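Local atomic coordinates of ATP-dependent DNA helicase RecQ (Porphyromonas gingivalis, PDB entry 3IUO), a protein that probably couples ATP hydrolysis to translocation in the 3'-5' direction and unwinding of duplex DNA, seen here only as its C-terminal fragment. Residues M21-V26 and E52-I56; I29-L35 and I63-F68; I81-K86 and V112-F116. The contacts are given in a common frame with arbitrary orientation. Where two conformers were deposited one is given. Residue numbers count along the deposited sequence, not the author numbering.

Contact 1 of 3, residues M21-V26 and E52-I56; sequences MKVSIV and EVETI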
loop_
_atom_site.group_PDB
_atom_site.type_symbol
_atom_site.label_atom_id
_atom_site.label_comp_id
_atom_site.label_asym_id
_atom_site.label_seq_id
_atom_site.Cartn_x
_atom_site.Cartn_y
_atom_site.Cartn_z
HETATM N N MSE B 21 -12.494 3.423 -21.553
HETATM C CA MSE B 21 -11.849 2.121 -21.633
HETATM C C MSE B 21 -12.023 1.405 -20.311
HETATM O O MSE B 21 -12.267 0.205 -20.285
HETATM C CB MSE B 21 -10.360 2.248 -21.968
HETATM C CG MSE B 21 -9.644 0.891 -22.097
HETATM SE SE MSE B 21 -7.693 1.054 -22.226
HETATM C CE MSE B 21 -7.447 2.273 -20.715
ATOM N N LYS B 22 -11.904 2.152 -19.216
ATOM C CA LYS B 22 -12.078 1.569 -17.901
ATOM C C LYS B 22 -13.512 1.130 -17.656
ATOM O O LYS B 22 -13.750 0.084 -17.064
ATOM C CB LYS B 22 -11.574 2.512 -16.806
ATOM C CG LYS B 22 -10.030 2.635 -16.756
ATOM C CD LYS B 22 -9.522 3.599 -15.675
ATOM C CE LYS B 22 -9.692 5.055 -16.078
ATOM N NZ LYS B 22 -9.173 5.932 -14.995
ATOM N N VAL B 23 -14.466 1.912 -18.163
ATOM C CA VAL B 23 -15.864 1.536 -18.036
ATOM C C VAL B 23 -16.069 0.205 -18.768
ATOM O O VAL B 23 -16.754 -0.686 -18.241
ATOM C CB VAL B 23 -16.806 2.640 -18.560
ATOM C CG1 VAL B 23 -18.223 2.077 -18.794
ATOM C CG2 VAL B 23 -16.847 3.826 -17.585
ATOM N N SER B 24 -15.480 0.086 -19.970
ATOM C CA SER B 24 -15.566 -1.139 -20.769
ATOM C C SER B 24 -14.948 -2.323 -20.039
ATOM O O SER B 24 -15.523 -3.404 -19.998
ATOM C CB SER B 24 -14.879 -0.953 -22.126
ATOM O OG SER B 24 -15.636 -0.108 -22.968
ATOM N N ILE B 25 -13.779 -2.109 -19.434
ATOM C CA ILE B 25 -13.090 -3.190 -18.696
ATOM C C ILE B 25 -13.949 -3.721 -17.538
ATOM O O ILE B 25 -14.043 -4.937 -17.318
ATOM C CB ILE B 25 -11.699 -2.736 -18.208
ATOM C CG1 ILE B 25 -10.763 -2.621 -19.424
ATOM C CG2 ILE B 25 -11.090 -3.746 -17.239
ATOM C CD1 ILE B 25 -9.476 -1.828 -19.150
ATOM N N VAL B 26 -14.563 -2.805 -16.802
ATOM C CA VAL B 26 -15.442 -3.179 -15.692
ATOM C C VAL B 26 -16.610 -4.013 -16.214
ATOM O O VAL B 26 -16.973 -5.021 -15.623
ATOM C CB VAL B 26 -15.920 -1.923 -14.943
ATOM C CG1 VAL B 26 -17.008 -2.285 -13.926
ATOM C CG2 VAL B 26 -14.744 -1.258 -14.255
ATOM N N GLU B 52 -4.375 -1.045 -15.375
ATOM C CA GLU B 52 -5.712 -0.444 -15.492
ATOM C C GLU B 52 -6.703 -0.989 -14.464
ATOM O O GLU B 52 -7.471 -0.227 -13.866
ATOM C CB GLU B 52 -6.293 -0.668 -16.886
ATOM C CG GLU B 52 -5.440 -0.103 -18.007
ATOM C CD GLU B 52 -5.409 1.415 -18.064
ATOM O OE1 GLU B 52 -6.279 2.075 -17.457
ATOM O OE2 GLU B 52 -4.522 1.956 -18.762
ATOM N N VAL B 53 -6.661 -2.295 -14.232
ATOM C CA VAL B 53 -7.550 -2.925 -13.221
ATOM C C VAL B 53 -7.169 -2.392 -11.820
ATOM O O VAL B 53 -8.038 -2.103 -11.013
ATOM C CB VAL B 53 -7.468 -4.450 -13.294
ATOM C CG1 VAL B 53 -8.221 -5.071 -12.136
ATOM C CG2 VAL B 53 -8.013 -4.938 -14.635
ATOM N N GLU B 54 -5.871 -2.214 -11.540
ATOM C CA GLU B 54 -5.476 -1.585 -10.284
ATOM C C GLU B 54 -6.056 -0.160 -10.110
ATOM O O GLU B 54 -6.612 0.177 -9.063
ATOM C CB GLU B 54 -3.951 -1.564 -10.144
ATOM C CG GLU B 54 -3.413 -2.974 -9.922
ATOM C CD GLU B 54 -1.909 -3.165 -10.210
ATOM O OE1 GLU B 54 -1.242 -2.285 -10.795
ATOM O OE2 GLU B 54 -1.392 -4.245 -9.882
ATOM N N THR B 55 -5.935 0.658 -11.153
ATOM C CA THR B 55 -6.505 2.006 -11.146
ATOM C C THR B 55 -8.015 1.963 -10.805
ATOM O O THR B 55 -8.515 2.716 -9.923
ATOM C CB THR B 55 -6.236 2.678 -12.487
ATOM O OG1 THR B 55 -4.815 2.869 -12.645
ATOM C CG2 THR B 55 -6.940 4.014 -12.543
ATOM N N ILE B 56 -8.712 1.042 -11.458
ATOM C CA ILE B 56 -10.148 0.840 -11.207
ATOM C C ILE B 56 -10.421 0.491 -9.734
ATOM O O ILE B 56 -11.300 1.069 -9.076
ATOM C CB ILE B 56 -10.686 -0.264 -12.142
ATOM C CG1 ILE B 56 -10.752 0.272 -13.565
ATOM C CG2 ILE B 56 -12.079 -0.804 -11.680
ATOM C CD1 ILE B 56 -10.858 -0.858 -14.611
#
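I56 projects from helix 46-58 onto the flank of helix 15-30, where it overlaps three residues spaced along one side of that helix. Its CD1 lies 3.9 Å from K22 O and 3.9 Å from I25 CG2, while its CG2 meets V26 CG2 at 3.7 Å. K22 CB to I56 CG1, at 4.0 Å, adds the aliphatic start of the lysine. With 75 Å² covered, I56 is the central projection of the interface. I25 is its counterpart on 21-26: I25 CG2 also reaches V53 CG2 (4.2 Å) and I25 CD1 reaches E52 CB (4.1 Å). The two short axes approach to 10.4 Å and cross at -89°, so the helices meet as nearly perpendicular rods, touching over about one turn each. Helices 15-30 and 46-58 are the first and third of the helix-turn-helix region; by its place after helix 35-41, helix 46-58 is probably the second helix of the motif, and helix 15-30 packs across it. H42, in the turn between helices 35-41 and 46-58, touches both M21 and I25. Away from the apolar centre lie longer side chains, M21 among them; present as selenomethionine, it brings its methyl CE to 3.5 Å from E52 CD. K22 CG is 3.9 Å from E52 OE1, yet K22 NZ stands 5.4 Å from E52 OE1 and instead lies 3.8 Å from T55 CG2, a van der Waals contact. No hydrogen bond crosses the 350 Å² interface; T55 OG1 bonds back to S51 O within its own helix.

Contact 2 of 3, residues I29-L35 and I63-F68; sequences IDRKVAL and INIDYF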
loop_
_atom_site.group_PDB
_atom_site.type_symbol
_atom_site.label_atom_id
_atom_site.label_comp_id
_atom_site.label_asym_id
_atom_site.label_seq_id
_atom_site.Cartn_x
_atom_site.Cartn_y
_atom_site.Cartn_z
ATOM N N ILE B 29 -15.367 -7.474 -17.110
ATOM C CA ILE B 29 -15.107 -8.302 -15.948
ATOM C C ILE B 29 -16.430 -8.785 -15.381
ATOM O O ILE B 29 -16.551 -9.942 -14.995
ATOM C CB ILE B 29 -14.284 -7.559 -14.886
ATOM C CG1 ILE B 29 -12.815 -7.409 -15.359
ATOM C CG2 ILE B 29 -14.333 -8.300 -13.541
ATOM C CD1 ILE B 29 -11.980 -6.448 -14.524
ATOM N N ASP B 30 -17.441 -7.918 -15.377
ATOM C CA ASP B 30 -18.759 -8.314 -14.880
ATOM C C ASP B 30 -19.340 -9.448 -15.716
ATOM O O ASP B 30 -20.058 -10.302 -15.187
ATOM C CB ASP B 30 -19.722 -7.125 -14.867
ATOM C CG ASP B 30 -21.015 -7.414 -14.090
ATOM O OD1 ASP B 30 -21.071 -8.371 -13.285
ATOM O OD2 ASP B 30 -22.001 -6.675 -14.288
ATOM N N ARG B 31 -19.016 -9.435 -17.010
ATOM C CA ARG B 31 -19.467 -10.462 -17.960
ATOM C C ARG B 31 -18.534 -11.674 -17.977
ATOM O O ARG B 31 -18.687 -12.555 -18.822
ATOM C CB ARG B 31 -19.608 -9.903 -19.388
ATOM C CG ARG B 31 -20.655 -8.798 -19.551
ATOM C CD ARG B 31 -21.011 -8.476 -21.006
ATOM N NE ARG B 31 -19.919 -8.680 -21.970
ATOM C CZ ARG B 31 -19.119 -7.722 -22.448
ATOM N NH1 ARG B 31 -19.258 -6.456 -22.065
ATOM N NH2 ARG B 31 -18.174 -8.036 -23.332
ATOM N N LYS B 32 -17.573 -11.717 -17.060
ATOM C CA LYS B 32 -16.696 -12.879 -16.881
ATOM C C LYS B 32 -15.822 -13.178 -18.110
ATOM O O LYS B 32 -15.617 -14.341 -18.483
ATOM C CB LYS B 32 -17.504 -14.118 -16.443
ATOM C CG LYS B 32 -17.728 -14.288 -14.942
ATOM C CD LYS B 32 -18.097 -13.031 -14.164
ATOM C CE LYS B 32 -19.045 -13.363 -12.994
ATOM N NZ LYS B 32 -18.564 -12.833 -11.677
ATOM N N VAL B 33 -15.362 -12.121 -18.772
ATOM C CA VAL B 33 -14.430 -12.253 -19.898
ATOM C C VAL B 33 -13.030 -12.433 -19.294
ATOM O O VAL B 33 -12.660 -11.703 -18.386
ATOM C CB VAL B 33 -14.456 -10.993 -20.798
ATOM C CG1 VAL B 33 -13.483 -11.124 -21.962
ATOM C CG2 VAL B 33 -15.860 -10.752 -21.315
ATOM N N ALA B 34 -12.260 -13.397 -19.797
ATOM C CA ALA B 34 -10.928 -13.679 -19.247
ATOM C C ALA B 34 -10.049 -12.438 -19.363
ATOM O O ALA B 34 -10.108 -11.714 -20.360
ATOM C CB ALA B 34 -10.286 -14.874 -19.950
ATOM N N LEU B 35 -9.263 -12.171 -18.321
ATOM C CA LEU B 35 -8.465 -10.949 -18.284
ATOM C C LEU B 35 -7.468 -10.857 -19.435
ATOM O O LEU B 35 -7.249 -9.771 -19.976
ATOM C CB LEU B 35 -7.783 -10.759 -16.929
ATOM C CG LEU B 35 -8.593 -9.921 -15.927
ATOM C CD1 LEU B 35 -9.864 -10.648 -15.505
ATOM C CD2 LEU B 35 -7.737 -9.556 -14.715
ATOM N N ILE B 63 -14.735 -4.945 -8.053
ATOM C CA ILE B 63 -14.728 -5.944 -9.124
ATOM C C ILE B 63 -14.448 -7.324 -8.561
ATOM O O ILE B 63 -13.722 -7.472 -7.537
ATOM C CB ILE B 63 -13.689 -5.619 -10.187
ATOM C CG1 ILE B 63 -12.300 -5.517 -9.555
ATOM C CG2 ILE B 63 -14.048 -4.309 -10.913
ATOM C CD1 ILE B 63 -11.188 -5.557 -10.600
ATOM N N ASN B 64 -14.967 -8.331 -9.256
ATOM C CA ASN B 64 -14.668 -9.674 -8.880
ATOM C C ASN B 64 -13.991 -10.433 -9.996
ATOM O O ASN B 64 -14.584 -10.665 -11.036
ATOM C CB ASN B 64 -15.913 -10.415 -8.397
ATOM C CG ASN B 64 -15.521 -11.659 -7.628
ATOM O OD1 ASN B 64 -15.003 -12.604 -8.200
ATOM N ND2 ASN B 64 -15.670 -11.616 -6.303
ATOM N N ILE B 65 -12.739 -10.824 -9.758
ATOM C CA ILE B 65 -11.982 -11.597 -10.760
ATOM C C ILE B 65 -11.715 -13.059 -10.352
ATOM O O ILE B 65 -10.782 -13.685 -10.863
ATOM C CB ILE B 65 -10.647 -10.873 -11.152
ATOM C CG1 ILE B 65 -9.747 -10.664 -9.938
ATOM C CG2 ILE B 65 -10.961 -9.510 -11.799
ATOM C CD1 ILE B 65 -8.268 -10.431 -10.297
ATOM N N ASP B 66 -12.495 -13.574 -9.403
ATOM C CA ASP B 66 -12.337 -14.971 -8.948
ATOM C C ASP B 66 -12.450 -15.955 -10.093
ATOM O O ASP B 66 -11.699 -16.933 -10.129
ATOM C CB ASP B 66 -13.387 -15.362 -7.902
ATOM C CG ASP B 66 -13.217 -14.637 -6.586
ATOM O OD1 ASP B 66 -12.181 -13.963 -6.387
ATOM O OD2 ASP B 66 -14.143 -14.745 -5.744
ATOM N N TYR B 67 -13.365 -15.699 -11.034
ATOM C CA TYR B 67 -13.581 -16.598 -12.166
ATOM C C TYR B 67 -12.287 -16.813 -12.957
ATOM O O TYR B 67 -12.019 -17.903 -13.437
ATOM C CB TYR B 67 -14.664 -16.029 -13.080
ATOM C CG TYR B 67 -14.276 -14.773 -13.823
ATOM C CD1 TYR B 67 -13.751 -14.831 -15.110
ATOM C CD2 TYR B 67 -14.442 -13.513 -13.236
ATOM C CE1 TYR B 67 -13.396 -13.678 -15.794
ATOM C CE2 TYR B 67 -14.085 -12.346 -13.910
ATOM C CZ TYR B 67 -13.553 -12.439 -15.180
ATOM O OH TYR B 67 -13.221 -11.287 -15.850
ATOM N N PHE B 68 -11.485 -15.760 -13.078
ATOM C CA PHE B 68 -10.237 -15.837 -13.821
ATOM C C PHE B 68 -9.106 -16.433 -12.977
ATOM O O PHE B 68 -8.399 -17.335 -13.429
ATOM C CB PHE B 68 -9.878 -14.461 -14.395
ATOM C CG PHE B 68 -8.544 -14.419 -15.100
ATOM C CD1 PHE B 68 -8.416 -14.890 -16.398
ATOM C CD2 PHE B 68 -7.424 -13.887 -14.462
ATOM C CE1 PHE B 68 -7.186 -14.842 -17.058
ATOM C CE2 PHE B 68 -6.210 -13.833 -15.098
ATOM C CZ PHE B 68 -6.081 -14.317 -16.410
HETATM O O HOH W 1 -16.927 -10.562 -12.324
HETATM O O HOH W 2 -15.974 -14.317 -10.299
#
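I29, in the last turn of helix 15-30, points at the other segment: its CG2 lies 3.5 Å from N64 O and 4.0 Å from I65 CG2, and its CD1 is 4.1 Å from I63 CD1. K32, with positive phi (63°), is the C-prime residue of a Schellman motif, marked by K32 N to I29 O at 2.9 Å. This reversal lays the K32 backbone on the Y67 ring, with K32 CA 3.7 Å from the Y67 ring centroid and 19° off the normal, a CH-pi contact. K32 NZ donates to water 1 (2.9 Å), which itself donates to I29 O (2.8 Å) and N64 O (2.7 Å). V33 turns its CB away but offers its carbonyl: Y67 OH donates to V33 O at 2.6 Å. A34, the N-cap residue of helix 35-41, sets CB 4.0 Å from F68 CD1. L35 then places CB 3.8 Å from the F68 ring centroid, 7° off the normal, while its CD1 meets I65 CG2 at 4.0 Å. N64 OD1 closes an Asx turn with D66 N (2.9 Å) as helix 66-72 starts. The linker between the first two helices of the helix-turn-helix region is thus held by the chain beyond its third helix. Two aromatic rings supply most of the packing, and the tyrosine hydroxyl satisfies a carbonyl that the helix end leaves outside regular helical bonding.

Contact 3 of 3, residues I81-K86 and V112-F116; sequences IFEYFK and VRIKF
Both segments are regular alpha-helix, with phi/psi near -62/-43°, and are set so that their axes approach to 9.6 Å and cross at -50°. F82 and V112 are the closest pair of CA atoms, 6.3 Å apart. At this point V112 (chi1 t) is a small bump between I81 and F82: V112 CB lies 3.6 Å from I81 CG2, and V112 CG1 lies 3.7 Å from F82 N. One turn further along each helix, larger shapes interlock. The F116 ring (chi1 t, chi2 82°) fills a hollow lined by F82, F85 and K86: F85 CB sits 3.6 Å from the F116 ring centroid, 11° off the normal, F116 CZ comes 3.4 Å from F85 O, F116 CE1 is 3.7 Å from K86 N, and F82 CE1 meets the ring edge, 3.8 Å from F116 CD1. This is the oblique packing of two helices in an all-helical bundle, here joining helix 75-87 to the C-terminal helix 106-121. The F85 ring (chi1 m, chi2 -68°) in turn lies over the backbone and CB of R113, beside V112: F85 CZ is 3.5 Å from R113 CB, and R113 CA stands 4.2 Å from the F85 ring centroid, a CH-pi contact. The F85 and F116 rings, planes at 27° and centroids 5.7 Å apart, barely overlap. Outside them, F82 (chi1 t) presents a face to K115 CE, 3.7 Å from the F82 ring centroid. K115 runs out with chi1 to chi3 t and turns at chi4 (p), its NZ forming salt bridges with E119 and D66; R113 forms one with D91 of its own chain and packs on T90 of the second subunit.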
loop_
_atom_site.group_PDB
_atom_site.type_symbol
_atom_site.label_atom_id
_atom_site.label_comp_id
_atom_site.label_asym_id
_atom_site.label_seq_id
_atom_site.Cartn_x
_atom_site.Cartn_y
_atom_site.Cartn_z
ATOM N N ILE B 81 -0.760 -16.433 -1.052
ATOM C CA ILE B 81 -0.660 -15.001 -1.307
ATOM C C ILE B 81 -1.811 -14.259 -0.612
ATOM O O ILE B 81 -1.602 -13.197 -0.038
ATOM C CB ILE B 81 -0.637 -14.686 -2.829
ATOM C CG1 ILE B 81 0.584 -15.336 -3.503
ATOM C CG2 ILE B 81 -0.576 -13.182 -3.069
ATOM C CD1 ILE B 81 0.397 -15.474 -5.008
ATOM N N PHE B 82 -3.016 -14.838 -0.640
ATOM C CA PHE B 82 -4.195 -14.189 -0.031
ATOM C C PHE B 82 -3.929 -14.069 1.467
ATOM O O PHE B 82 -4.198 -13.024 2.090
ATOM C CB PHE B 82 -5.458 -15.007 -0.373
ATOM C CG PHE B 82 -6.787 -14.253 -0.306
ATOM C CD1 PHE B 82 -6.909 -12.916 -0.580
ATOM C CD2 PHE B 82 -7.963 -14.974 -0.073
ATOM C CE1 PHE B 82 -8.188 -12.259 -0.515
ATOM C CE2 PHE B 82 -9.219 -14.345 -0.038
ATOM C CZ PHE B 82 -9.317 -12.971 -0.253
ATOM N N GLU B 83 -3.413 -15.151 2.059
ATOM C CA GLU B 83 -3.071 -15.134 3.478
ATOM C C GLU B 83 -2.021 -14.093 3.807
ATOM O O GLU B 83 -2.133 -13.382 4.831
ATOM C CB GLU B 83 -2.600 -16.498 3.963
ATOM C CG GLU B 83 -2.791 -16.633 5.445
ATOM C CD GLU B 83 -4.278 -16.821 5.865
ATOM O OE1 GLU B 83 -5.189 -16.963 4.999
ATOM O OE2 GLU B 83 -4.537 -16.847 7.089
ATOM N N TYR B 84 -1.019 -13.967 2.933
ATOM C CA TYR B 84 -0.047 -12.892 3.084
ATOM C C TYR B 84 -0.745 -11.523 3.189
ATOM O O TYR B 84 -0.469 -10.743 4.116
ATOM C CB TYR B 84 0.987 -12.888 1.936
ATOM C CG TYR B 84 1.744 -11.600 1.923
ATOM C CD1 TYR B 84 2.850 -11.418 2.755
ATOM C CD2 TYR B 84 1.286 -10.516 1.159
ATOM C CE1 TYR B 84 3.511 -10.176 2.817
ATOM C CE2 TYR B 84 1.919 -9.283 1.205
ATOM C CZ TYR B 84 3.037 -9.117 2.016
ATOM O OH TYR B 84 3.673 -7.911 2.058
ATOM N N PHE B 85 -1.673 -11.239 2.285
ATOM C CA PHE B 85 -2.334 -9.929 2.346
ATOM C C PHE B 85 -3.199 -9.751 3.594
ATOM O O PHE B 85 -3.227 -8.673 4.232
ATOM C CB PHE B 85 -3.094 -9.633 1.040
ATOM C CG PHE B 85 -2.173 -9.209 -0.082
ATOM C CD1 PHE B 85 -1.512 -7.967 -0.006
ATOM C CD2 PHE B 85 -1.935 -10.054 -1.158
ATOM C CE1 PHE B 85 -0.607 -7.582 -1.017
ATOM C CE2 PHE B 85 -1.052 -9.674 -2.191
ATOM C CZ PHE B 85 -0.398 -8.433 -2.123
ATOM N N LYS B 86 -3.908 -10.811 3.974
ATOM C CA LYS B 86 -4.735 -10.748 5.162
ATOM C C LYS B 86 -3.938 -10.419 6.412
ATOM O O LYS B 86 -4.446 -9.744 7.289
ATOM C CB LYS B 86 -5.482 -12.068 5.377
ATOM C CG LYS B 86 -6.612 -12.230 4.425
ATOM C CD LYS B 86 -7.206 -13.636 4.551
ATOM C CE LYS B 86 -8.517 -13.736 3.817
ATOM N NZ LYS B 86 -8.219 -13.641 2.386
ATOM N N VAL B 112 -3.767 -11.391 -7.040
ATOM C CA VAL B 112 -4.379 -11.688 -5.759
ATOM C C VAL B 112 -4.558 -10.389 -4.985
ATOM O O VAL B 112 -5.541 -10.271 -4.255
ATOM C CB VAL B 112 -3.586 -12.725 -4.945
ATOM C CG1 VAL B 112 -4.257 -13.019 -3.595
ATOM C CG2 VAL B 112 -3.502 -13.999 -5.752
ATOM N N ARG B 113 -3.622 -9.452 -5.150
ATOM C CA ARG B 113 -3.707 -8.151 -4.475
ATOM C C ARG B 113 -4.966 -7.394 -4.964
ATOM O O ARG B 113 -5.652 -6.775 -4.158
ATOM C CB ARG B 113 -2.430 -7.366 -4.762
ATOM C CG ARG B 113 -2.386 -5.970 -4.134
ATOM C CD ARG B 113 -1.049 -5.308 -4.340
ATOM N NE ARG B 113 -1.060 -3.930 -3.810
ATOM C CZ ARG B 113 -1.402 -2.874 -4.528
ATOM N NH1 ARG B 113 -1.782 -3.026 -5.796
ATOM N NH2 ARG B 113 -1.401 -1.676 -3.966
ATOM N N ILE B 114 -5.260 -7.458 -6.258
ATOM C CA ILE B 114 -6.531 -6.873 -6.792
ATOM C C ILE B 114 -7.731 -7.470 -6.091
ATOM O O ILE B 114 -8.620 -6.746 -5.618
ATOM C CB ILE B 114 -6.625 -7.034 -8.327
ATOM C CG1 ILE B 114 -5.614 -6.081 -8.995
ATOM C CG2 ILE B 114 -8.053 -6.838 -8.851
ATOM C CD1 ILE B 114 -5.216 -6.536 -10.390
ATOM N N LYS B 115 -7.766 -8.803 -6.011
ATOM C CA LYS B 115 -8.865 -9.514 -5.357
ATOM C C LYS B 115 -9.004 -9.034 -3.893
ATOM O O LYS B 115 -10.099 -8.693 -3.417
ATOM C CB LYS B 115 -8.561 -11.005 -5.406
ATOM C CG LYS B 115 -9.516 -11.844 -4.558
ATOM C CD LYS B 115 -9.140 -13.296 -4.683
ATOM C CE LYS B 115 -9.755 -14.141 -3.570
ATOM N NZ LYS B 115 -11.252 -14.218 -3.695
ATOM N N PHE B 116 -7.890 -9.014 -3.190
ATOM C CA PHE B 116 -7.908 -8.648 -1.795
ATOM C C PHE B 116 -8.356 -7.200 -1.569
ATOM O O PHE B 116 -9.194 -6.938 -0.692
ATOM C CB PHE B 116 -6.510 -8.865 -1.191
ATOM C CG PHE B 116 -6.375 -8.395 0.227
ATOM C CD1 PHE B 116 -6.798 -9.184 1.290
ATOM C CD2 PHE B 116 -5.820 -7.162 0.472
ATOM C CE1 PHE B 116 -6.658 -8.748 2.602
ATOM C CE2 PHE B 116 -5.681 -6.705 1.786
ATOM C CZ PHE B 116 -6.111 -7.503 2.837
#

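How the contacts relate
Helix 15-30 carries the first segment of contact 1 and runs straight into that of contact 2. Contact 1 closes a loop when the chain returns on helix 46-58; contact 2 closes only later, at 63-68. The two loops therefore cross rather than nest, and together they tie up the helix-turn-helix region, V53 of contact 1 packing on I29 and I63 of contact 2. Contact 3 opens only after both have closed and closes its own loop when helix 106-121 returns to helix 75-87, about 19 Å between centres from contact 1. That last helix connects both halves: I114 touches V53, E54, I63 and I65, and K115 NZ forms a 2.9 Å salt bridge with D66 OD1.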